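Local coordinates for viral structural protein 4 (Bombyx mori cytoplasmic polyhedrosis virus, PDB 6TZ0) that binds GTP and accompanies the viral RNA-dependent RNA polymerase, probably supporting RNA synthesis inside the virus particle, at residues Asn69-Met72 against Tyr73-Ile77; Ser423-Leu426 against Ile427-Gly430; Asn220-Pro223 against Met224-Ser227; Val282-Asp285 against Tyr286-Tyr290. All coordinates share one frame; numbering follows the deposited sequence.

Interaction 1: Asn69-Met72 against Tyr73-Ile77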
loop_
_atom_site.group_PDB
_atom_site.type_symbol
_atom_site.label_atom_id
_atom_site.label_comp_id
_atom_site.label_asym_id
_atom_site.label_seq_id
_atom_site.Cartn_x
_atom_site.Cartn_y
_atom_site.Cartn_z
ATOM N N ASN B 69 7.138 -27.559 20.424
ATOM C CA ASN B 69 8.503 -27.052 20.557
ATOM C C ASN B 69 9.377 -27.826 19.592
ATOM O O ASN B 69 10.003 -28.824 19.963
ATOM C CB ASN B 69 9.014 -27.174 21.992
ATOM C CG ASN B 69 10.250 -26.338 22.250
ATOM O OD1 ASN B 69 10.790 -25.707 21.347
ATOM N ND2 ASN B 69 10.688 -26.308 23.498
ATOM N N PRO B 70 9.444 -27.391 18.328
ATOM C CA PRO B 70 10.175 -28.171 17.321
ATOM C C PRO B 70 11.681 -28.203 17.517
ATOM O O PRO B 70 12.312 -29.156 17.051
ATOM C CB PRO B 70 9.790 -27.487 16.003
ATOM C CG PRO B 70 9.388 -26.118 16.387
ATOM C CD PRO B 70 8.754 -26.236 17.731
ATOM N N ARG B 71 12.277 -27.229 18.212
ATOM C CA ARG B 71 13.695 -27.342 18.540
ATOM C C ARG B 71 13.934 -28.448 19.560
ATOM O O ARG B 71 14.911 -29.198 19.453
ATOM C CB ARG B 71 14.236 -26.004 19.048
ATOM C CG ARG B 71 15.729 -26.031 19.324
ATOM C CD ARG B 71 16.328 -24.675 19.634
ATOM N NE ARG B 71 15.739 -24.044 20.808
ATOM C CZ ARG B 71 15.214 -22.824 20.809
ATOM N NH1 ARG B 71 14.691 -22.323 21.919
ATOM N NH2 ARG B 71 15.252 -22.085 19.711
ATOM N N MET B 72 13.024 -28.594 20.525
ATOM C CA MET B 72 13.132 -29.653 21.523
ATOM C C MET B 72 12.967 -31.031 20.892
ATOM O O MET B 72 13.753 -31.945 21.170
ATOM C CB MET B 72 12.087 -29.441 22.610
ATOM C CG MET B 72 12.208 -30.372 23.787
ATOM S SD MET B 72 13.623 -29.980 24.815
ATOM C CE MET B 72 13.023 -28.482 25.585
ATOM N N TYR B 73 11.944 -31.192 20.041
ATOM C CA TYR B 73 11.744 -32.442 19.307
ATOM C C TYR B 73 12.929 -32.760 18.404
ATOM O O TYR B 73 13.348 -33.921 18.304
ATOM C CB TYR B 73 10.467 -32.375 18.466
ATOM C CG TYR B 73 9.152 -32.577 19.189
ATOM C CD1 TYR B 73 8.709 -33.851 19.515
ATOM C CD2 TYR B 73 8.325 -31.504 19.482
ATOM C CE1 TYR B 73 7.504 -34.042 20.150
ATOM C CE2 TYR B 73 7.118 -31.688 20.117
ATOM C CZ TYR B 73 6.714 -32.958 20.447
ATOM O OH TYR B 73 5.509 -33.138 21.078
ATOM N N ALA B 74 13.482 -31.737 17.747
ATOM C CA ALA B 74 14.627 -31.932 16.868
ATOM C C ALA B 74 15.851 -32.393 17.642
ATOM O O ALA B 74 16.568 -33.292 17.191
ATOM C CB ALA B 74 14.927 -30.639 16.113
ATOM N N ASP B 75 16.085 -31.816 18.823
ATOM C CA ASP B 75 17.217 -32.240 19.642
ATOM C C ASP B 75 17.037 -33.662 20.156
ATOM O O ASP B 75 17.975 -34.465 20.092
ATOM C CB ASP B 75 17.413 -31.279 20.809
ATOM C CG ASP B 75 17.846 -29.906 20.361
ATOM O OD1 ASP B 75 18.436 -29.794 19.270
ATOM O OD2 ASP B 75 17.604 -28.937 21.108
ATOM N N MET B 76 15.827 -33.998 20.616
ATOM C CA MET B 76 15.563 -35.328 21.157
ATOM C C MET B 76 15.688 -36.413 20.099
ATOM O O MET B 76 16.176 -37.510 20.386
ATOM C CB MET B 76 14.172 -35.362 21.772
ATOM C CG MET B 76 14.046 -34.554 23.023
ATOM S SD MET B 76 12.343 -34.326 23.498
ATOM C CE MET B 76 11.967 -36.005 23.872
ATOM N N ILE B 77 15.258 -36.136 18.872
ATOM C CA ILE B 77 15.318 -37.178 17.855
ATOM C C ILE B 77 16.692 -37.224 17.201
ATOM O O ILE B 77 17.318 -38.285 17.119
ATOM C CB ILE B 77 14.204 -36.981 16.814
ATOM C CG1 ILE B 77 12.838 -37.077 17.483
ATOM C CG2 ILE B 77 14.311 -38.030 15.735
ATOM C CD1 ILE B 77 11.716 -36.581 16.632
#
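M72 and M76 meet one helical turn apart on the same side of helix 70-79. CG of M72 lies 4.0 Å from SD of M76, and the two chains run across each other at a slant. M72 has CG anti to its N (chi1 -173°), while M76 swings back beside its own N (chi1 -69°). These different first torsions, with M76 extended at chi2, leave M72 CG beside M76 SD. On another side of the helix, R71 and D75 lie alongside each other and point the same way. Their contact is made by the chain, with R71 CG 3.9 Å from D75 OD2. The charged ends stay apart, R71 NE being 5.2 Å from D75 OD2. The ring of Y73 lies beside the helix start. P70 CA sits at its ring edge, and CD2 of the ring comes 3.2 Å from N69 O at an oblique angle. That carbonyl is taken by Y73 N at 3.1 Å, which closes the first turn after the N-cap residue N69. A74 N, D75 N and M76 N bond the carbonyls of P70, R71 and M72. Beyond the segments, Y73 packs on L56 and H59 of helix 41-60, while N69 and R71 touch L943 of the RNA-dependent RNA polymerase chain. The chemistry is thus mainly backbone bonding and methionine contact, with a probably modest R71-D75 attraction.

Interaction 2: Ser423-Leu426 against Ile427-Gly430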
loop_
_atom_site.group_PDB
_atom_site.type_symbol
_atom_site.label_atom_id
_atom_site.label_comp_id
_atom_site.label_asym_id
_atom_site.label_seq_id
_atom_site.Cartn_x
_atom_site.Cartn_y
_atom_site.Cartn_z
ATOM N N SER B 423 14.935 -7.583 -43.040
ATOM C CA SER B 423 15.697 -7.888 -44.246
ATOM C C SER B 423 16.237 -6.620 -44.896
ATOM O O SER B 423 17.382 -6.597 -45.366
ATOM C CB SER B 423 14.828 -8.673 -45.226
ATOM O OG SER B 423 15.551 -8.994 -46.397
ATOM N N GLU B 424 15.437 -5.549 -44.911
ATOM C CA GLU B 424 15.934 -4.266 -45.401
ATOM C C GLU B 424 17.039 -3.720 -44.506
ATOM O O GLU B 424 18.011 -3.126 -44.994
ATOM C CB GLU B 424 14.790 -3.262 -45.496
ATOM C CG GLU B 424 13.771 -3.590 -46.560
ATOM C CD GLU B 424 12.625 -2.604 -46.583
ATOM O OE1 GLU B 424 12.586 -1.720 -45.702
ATOM O OE2 GLU B 424 11.758 -2.718 -47.474
ATOM N N LEU B 425 16.911 -3.938 -43.196
ATOM C CA LEU B 425 17.929 -3.497 -42.253
ATOM C C LEU B 425 19.232 -4.266 -42.436
ATOM O O LEU B 425 20.318 -3.713 -42.242
ATOM C CB LEU B 425 17.394 -3.664 -40.836
ATOM C CG LEU B 425 18.190 -3.060 -39.696
ATOM C CD1 LEU B 425 18.200 -1.566 -39.885
ATOM C CD2 LEU B 425 17.554 -3.432 -38.376
ATOM N N LEU B 426 19.145 -5.545 -42.805
ATOM C CA LEU B 426 20.352 -6.329 -43.055
ATOM C C LEU B 426 21.000 -5.953 -44.379
ATOM O O LEU B 426 22.230 -5.958 -44.488
ATOM C CB LEU B 426 20.034 -7.823 -43.028
ATOM C CG LEU B 426 19.730 -8.460 -41.677
ATOM C CD1 LEU B 426 19.188 -9.859 -41.862
ATOM C CD2 LEU B 426 20.973 -8.501 -40.831
ATOM N N ILE B 427 20.192 -5.652 -45.401
ATOM C CA ILE B 427 20.739 -5.191 -46.677
ATOM C C ILE B 427 21.445 -3.846 -46.510
ATOM O O ILE B 427 22.495 -3.604 -47.121
ATOM C CB ILE B 427 19.626 -5.146 -47.745
ATOM C CG1 ILE B 427 19.172 -6.562 -48.099
ATOM C CG2 ILE B 427 20.062 -4.437 -49.019
ATOM C CD1 ILE B 427 20.267 -7.416 -48.701
ATOM N N SER B 428 20.930 -2.982 -45.627
ATOM C CA SER B 428 21.553 -1.676 -45.410
ATOM C C SER B 428 22.934 -1.758 -44.758
ATOM O O SER B 428 23.681 -0.776 -44.808
ATOM C CB SER B 428 20.644 -0.793 -44.558
ATOM O OG SER B 428 20.547 -1.285 -43.236
ATOM N N HIS B 429 23.286 -2.884 -44.140
ATOM C CA HIS B 429 24.627 -3.101 -43.612
ATOM C C HIS B 429 25.442 -4.067 -44.457
ATOM O O HIS B 429 26.506 -4.510 -44.018
ATOM C CB HIS B 429 24.563 -3.615 -42.177
ATOM C CG HIS B 429 24.073 -2.605 -41.191
ATOM N ND1 HIS B 429 22.744 -2.471 -40.858
ATOM C CD2 HIS B 429 24.737 -1.679 -40.461
ATOM C CE1 HIS B 429 22.609 -1.507 -39.967
ATOM N NE2 HIS B 429 23.804 -1.010 -39.708
ATOM N N GLY B 430 24.969 -4.413 -45.649
ATOM C CA GLY B 430 25.707 -5.327 -46.492
ATOM C C GLY B 430 25.674 -6.767 -46.049
ATOM O O GLY B 430 26.510 -7.557 -46.489
#
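S428 turns OG in between its own N and carbonyl carbon (chi1 68°), which aims the hydroxyl back at the carbonyl of L425. H429 holds CG beside its N (chi1 -69°), and this, with the ring turned by chi2, brings ND1 to the same oxygen. L425 O therefore accepts two side-chain bonds. S428 OG donates at 2.6 Å to L425 O, from above the carbonyl plane. H429 ND1 donates to L425 O at 3.1 Å, nearly in line with the C=O bond and almost straight (166°). The oxygen lies at the ring edge, in the imidazole plane. The two donors thus approach this carbonyl from different directions. CD1 of L425 comes within 4.1 Å of S428 OG. The last regular turns of helix 417-427 hold I427 N to S423 O at 3.0 Å and S428 N to E424 O at 3.0 Å. CG1 of I427 rests 3.3 Å from S423 O. H429 N then reaches L426 O at 3.3 Å, well out of the carbonyl plane. G430, with positive phi, is the C-prime residue of a Schellman motif: G430 N bonds I427 O, and I431 N bonds L426 O. L426 packs on V525 and V526 of helix 524-537 and on M448 of helix 442-457, and H429 touches M448 and E451. The ring must carry a proton on ND1 to make its bond. The negative end of the helix dipole and nearby E451 could also favour a charged imidazole.

Interaction 3: Asn220-Pro223 against Met224-Ser227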
loop_
_atom_site.group_PDB
_atom_site.type_symbol
_atom_site.label_atom_id
_atom_site.label_comp_id
_atom_site.label_asym_id
_atom_site.label_seq_id
_atom_site.Cartn_x
_atom_site.Cartn_y
_atom_site.Cartn_z
ATOM N N ASN B 220 29.303 -62.286 -6.991
ATOM C CA ASN B 220 28.883 -62.696 -5.652
ATOM C C ASN B 220 27.484 -62.189 -5.331
ATOM O O ASN B 220 27.256 -61.529 -4.322
ATOM C CB ASN B 220 29.891 -62.215 -4.617
ATOM C CG ASN B 220 31.158 -63.040 -4.611
ATOM O OD1 ASN B 220 31.109 -64.264 -4.675
ATOM N ND2 ASN B 220 32.302 -62.372 -4.537
ATOM N N LEU B 221 26.529 -62.502 -6.193
ATOM C CA LEU B 221 25.200 -61.938 -6.072
ATOM C C LEU B 221 24.287 -62.895 -5.324
ATOM O O LEU B 221 24.432 -64.116 -5.406
ATOM C CB LEU B 221 24.624 -61.616 -7.448
ATOM C CG LEU B 221 25.423 -60.572 -8.232
ATOM C CD1 LEU B 221 24.799 -60.331 -9.582
ATOM C CD2 LEU B 221 25.553 -59.285 -7.470
ATOM N N SER B 222 23.342 -62.322 -4.588
ATOM C CA SER B 222 22.405 -63.071 -3.769
ATOM C C SER B 222 21.065 -62.362 -3.827
ATOM O O SER B 222 21.027 -61.152 -4.080
ATOM C CB SER B 222 22.909 -63.183 -2.324
ATOM O OG SER B 222 23.014 -61.910 -1.729
ATOM N N PRO B 223 19.947 -63.080 -3.637
ATOM C CA PRO B 223 18.640 -62.411 -3.697
ATOM C C PRO B 223 18.420 -61.422 -2.575
ATOM O O PRO B 223 17.759 -60.400 -2.786
ATOM C CB PRO B 223 17.643 -63.573 -3.600
ATOM C CG PRO B 223 18.396 -64.766 -3.985
ATOM C CD PRO B 223 19.796 -64.541 -3.529
ATOM N N MET B 224 18.971 -61.682 -1.398
ATOM C CA MET B 224 18.707 -60.890 -0.209
ATOM C C MET B 224 19.571 -59.645 -0.112
ATOM O O MET B 224 19.519 -58.958 0.910
ATOM C CB MET B 224 18.914 -61.751 1.038
ATOM C CG MET B 224 17.918 -62.884 1.180
ATOM S SD MET B 224 18.269 -64.245 0.053
ATOM C CE MET B 224 17.202 -65.522 0.711
ATOM N N THR B 225 20.362 -59.347 -1.111
ATOM C CA THR B 225 21.272 -58.215 -1.019
ATOM C C THR B 225 21.179 -57.278 -2.213
ATOM O O THR B 225 21.279 -56.062 -2.044
ATOM C CB THR B 225 22.707 -58.760 -0.855
ATOM O OG1 THR B 225 22.751 -59.620 0.287
ATOM C CG2 THR B 225 23.727 -57.648 -0.661
ATOM N N ARG B 226 20.959 -57.801 -3.411
ATOM C CA ARG B 226 21.067 -57.009 -4.623
ATOM C C ARG B 226 19.751 -57.022 -5.386
ATOM O O ARG B 226 18.995 -57.995 -5.339
ATOM C CB ARG B 226 22.188 -57.543 -5.520
ATOM C CG ARG B 226 23.538 -57.637 -4.835
ATOM C CD ARG B 226 24.124 -56.285 -4.501
ATOM N NE ARG B 226 24.518 -55.497 -5.662
ATOM C CZ ARG B 226 25.728 -55.532 -6.204
ATOM N NH1 ARG B 226 26.654 -56.328 -5.694
ATOM N NH2 ARG B 226 26.017 -54.775 -7.249
ATOM N N SER B 227 19.484 -55.926 -6.082
ATOM C CA SER B 227 18.386 -55.830 -7.029
ATOM C C SER B 227 18.967 -55.679 -8.426
ATOM O O SER B 227 20.150 -55.381 -8.595
ATOM C CB SER B 227 17.465 -54.660 -6.686
ATOM O OG SER B 227 18.143 -53.431 -6.802
#
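R226 folds back toward L221, and several atoms of its chain meet neighbours. CB lies 4.1 Å from S222 O. CG is held beside the backbone N (chi1 -55°) and touches CD2 of L221 at 3.7 Å. Further bends at chi2 and chi3 bring the guanidinium round to the same methyl. L221 CD2 sits over one face of the group, toward its rim, 3.6 Å from NH1. The polar end is held by strand 204-208: NE bonds the carbonyl of R204, and NH2 makes a weak bond to that of P205. The backbone turns here. R226 N reaches S222 O at 3.4 Å, a weak bond closing a five-residue turn. The hydroxyl of T225 gives its proton to OG of S222 at 3.1 Å, tying the two sides of the bend together. SD of M224 lies 3.8 Å from CB of P223. P223 and L221 also pack on Y248. The S222-R226 bond fits an alpha-turn, here leading into strand 226-230, which pairs in parallel with strand 204-208.

Interaction 4: Val282-Asp285 against Tyr286-Tyr290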
loop_
_atom_site.group_PDB
_atom_site.type_symbol
_atom_site.label_atom_id
_atom_site.label_comp_id
_atom_site.label_asym_id
_atom_site.label_seq_id
_atom_site.Cartn_x
_atom_site.Cartn_y
_atom_site.Cartn_z
ATOM N N VAL B 282 19.535 -47.747 -31.665
ATOM C CA VAL B 282 20.821 -47.067 -31.755
ATOM C C VAL B 282 21.174 -46.856 -33.221
ATOM O O VAL B 282 21.239 -47.811 -34.004
ATOM C CB VAL B 282 21.914 -47.859 -31.029
ATOM C CG1 VAL B 282 23.264 -47.220 -31.253
ATOM C CG2 VAL B 282 21.613 -47.928 -29.552
ATOM N N GLY B 283 21.396 -45.602 -33.601
ATOM C CA GLY B 283 21.723 -45.242 -34.962
ATOM C C GLY B 283 20.618 -44.527 -35.695
ATOM O O GLY B 283 20.846 -44.062 -36.818
ATOM N N ASP B 284 19.433 -44.421 -35.101
ATOM C CA ASP B 284 18.309 -43.792 -35.770
ATOM C C ASP B 284 18.480 -42.280 -35.823
ATOM O O ASP B 284 19.135 -41.665 -34.982
ATOM C CB ASP B 284 16.997 -44.134 -35.069
ATOM C CG ASP B 284 16.581 -45.563 -35.289
ATOM O OD1 ASP B 284 16.962 -46.138 -36.327
ATOM O OD2 ASP B 284 15.858 -46.109 -34.435
ATOM N N ASP B 285 17.857 -41.686 -36.826
ATOM C CA ASP B 285 17.972 -40.272 -37.121
ATOM C C ASP B 285 17.131 -39.462 -36.139
ATOM O O ASP B 285 16.204 -39.973 -35.509
ATOM C CB ASP B 285 17.530 -40.026 -38.563
ATOM C CG ASP B 285 17.899 -38.659 -39.069
ATOM O OD1 ASP B 285 19.091 -38.440 -39.362
ATOM O OD2 ASP B 285 16.997 -37.802 -39.178
ATOM N N TYR B 286 17.486 -38.185 -35.999
ATOM C CA TYR B 286 16.742 -37.286 -35.126
ATOM C C TYR B 286 15.357 -36.978 -35.676
ATOM O O TYR B 286 14.420 -36.772 -34.900
ATOM C CB TYR B 286 17.541 -36.002 -34.926
ATOM C CG TYR B 286 16.893 -34.952 -34.058
ATOM C CD1 TYR B 286 16.846 -35.091 -32.680
ATOM C CD2 TYR B 286 16.352 -33.805 -34.619
ATOM C CE1 TYR B 286 16.267 -34.121 -31.888
ATOM C CE2 TYR B 286 15.775 -32.834 -33.838
ATOM C CZ TYR B 286 15.731 -32.998 -32.476
ATOM O OH TYR B 286 15.153 -32.031 -31.695
ATOM N N LEU B 287 15.202 -36.946 -36.998
ATOM C CA LEU B 287 13.905 -36.629 -37.579
ATOM C C LEU B 287 12.955 -37.813 -37.583
ATOM O O LEU B 287 11.741 -37.610 -37.668
ATOM C CB LEU B 287 14.076 -36.100 -38.999
ATOM C CG LEU B 287 14.794 -34.758 -39.049
ATOM C CD1 LEU B 287 15.025 -34.326 -40.477
ATOM C CD2 LEU B 287 14.014 -33.711 -38.287
ATOM N N LYS B 288 13.474 -39.032 -37.522
ATOM C CA LYS B 288 12.634 -40.188 -37.262
ATOM C C LYS B 288 12.067 -40.096 -35.853
ATOM O O LYS B 288 12.815 -39.878 -34.895
ATOM C CB LYS B 288 13.436 -41.473 -37.427
ATOM C CG LYS B 288 12.639 -42.730 -37.187
ATOM C CD LYS B 288 13.470 -43.962 -37.462
ATOM C CE LYS B 288 12.675 -45.226 -37.210
ATOM N NZ LYS B 288 13.472 -46.444 -37.503
ATOM N N GLU B 289 10.740 -40.240 -35.747
ATOM C CA GLU B 289 9.986 -40.150 -34.489
ATOM C C GLU B 289 10.212 -38.813 -33.785
ATOM O O GLU B 289 10.303 -38.750 -32.559
ATOM C CB GLU B 289 10.308 -41.316 -33.551
ATOM C CG GLU B 289 10.010 -42.687 -34.129
ATOM C CD GLU B 289 8.539 -42.933 -34.376
ATOM O OE1 GLU B 289 7.700 -42.389 -33.629
ATOM O OE2 GLU B 289 8.222 -43.681 -35.322
ATOM N N TYR B 290 10.282 -37.737 -34.575
ATOM C CA TYR B 290 10.573 -36.409 -34.043
ATOM C C TYR B 290 9.459 -35.887 -33.151
ATOM O O TYR B 290 9.728 -35.228 -32.142
ATOM C CB TYR B 290 10.822 -35.427 -35.190
ATOM C CG TYR B 290 10.865 -33.984 -34.745
ATOM C CD1 TYR B 290 11.950 -33.486 -34.045
ATOM C CD2 TYR B 290 9.806 -33.122 -35.012
ATOM C CE1 TYR B 290 11.983 -32.175 -33.623
ATOM C CE2 TYR B 290 9.829 -31.816 -34.590
ATOM C CZ TYR B 290 10.920 -31.347 -33.900
ATOM O OH TYR B 290 10.945 -30.039 -33.488
#
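D285 brings its carboxylate up to the backbone of L287. OD2 accepts the N-H of L287 at 3.0 Å (159°), and the donor comes from above the carboxylate plane. A side-chain oxygen bonded to the amide two residues on makes an Asx turn. CG of D285 lies anti to its N (chi1 -167°), beside the carbonyl carbon, and this carries OD2 forward along the chain. CB of L287 then rests 3.4 Å from D285 OD2. On another side of the bend, D284 and K288 cross obliquely. K288 is fully extended, and its NZ stops 3.7 Å from OD1 of D284, a long salt bridge. NZ is 3.9 Å from OD2 of D284, so neither oxygen is closely gripped by the ammonium group. The stronger partner of D284 is the backbone N of D281, bonded to OD2. CB of K288 also lies 3.7 Å from the carbonyl O of D285. Next comes a type II turn from L287 to Y290, with E289, at positive phi, as its third residue and the N-cap of the following helix. The two turns thus lead the loop after strand 266-271 into helix 290-296. Y286 packs into the neighbouring structure: its ring meets W260 of strand 255-261 edge-to-face and packs on I307, I510 and N511.

Overall arrangement
Along the chain the order is interaction 1, interaction 3, interaction 4, interaction 2. All four are local, and none touches another. Interactions 1 and 2 lie on opposite sides of the chain's centre, with their own centres about 70 Å apart. Interaction 1 starts helix 70-79 beside the polymerase. Interaction 3 leads into the two-stranded parallel sheet, about 38 Å from interaction 1 between centres. Interaction 4 follows a strand of the four-stranded antiparallel sheet, about 37 Å from interaction 3 between centres. Interactions 2 and 4 lie near residues that bind GTP: the side chain of L426 is about 11 Å from that of K355, and that of Y286 about 9 Å from G358.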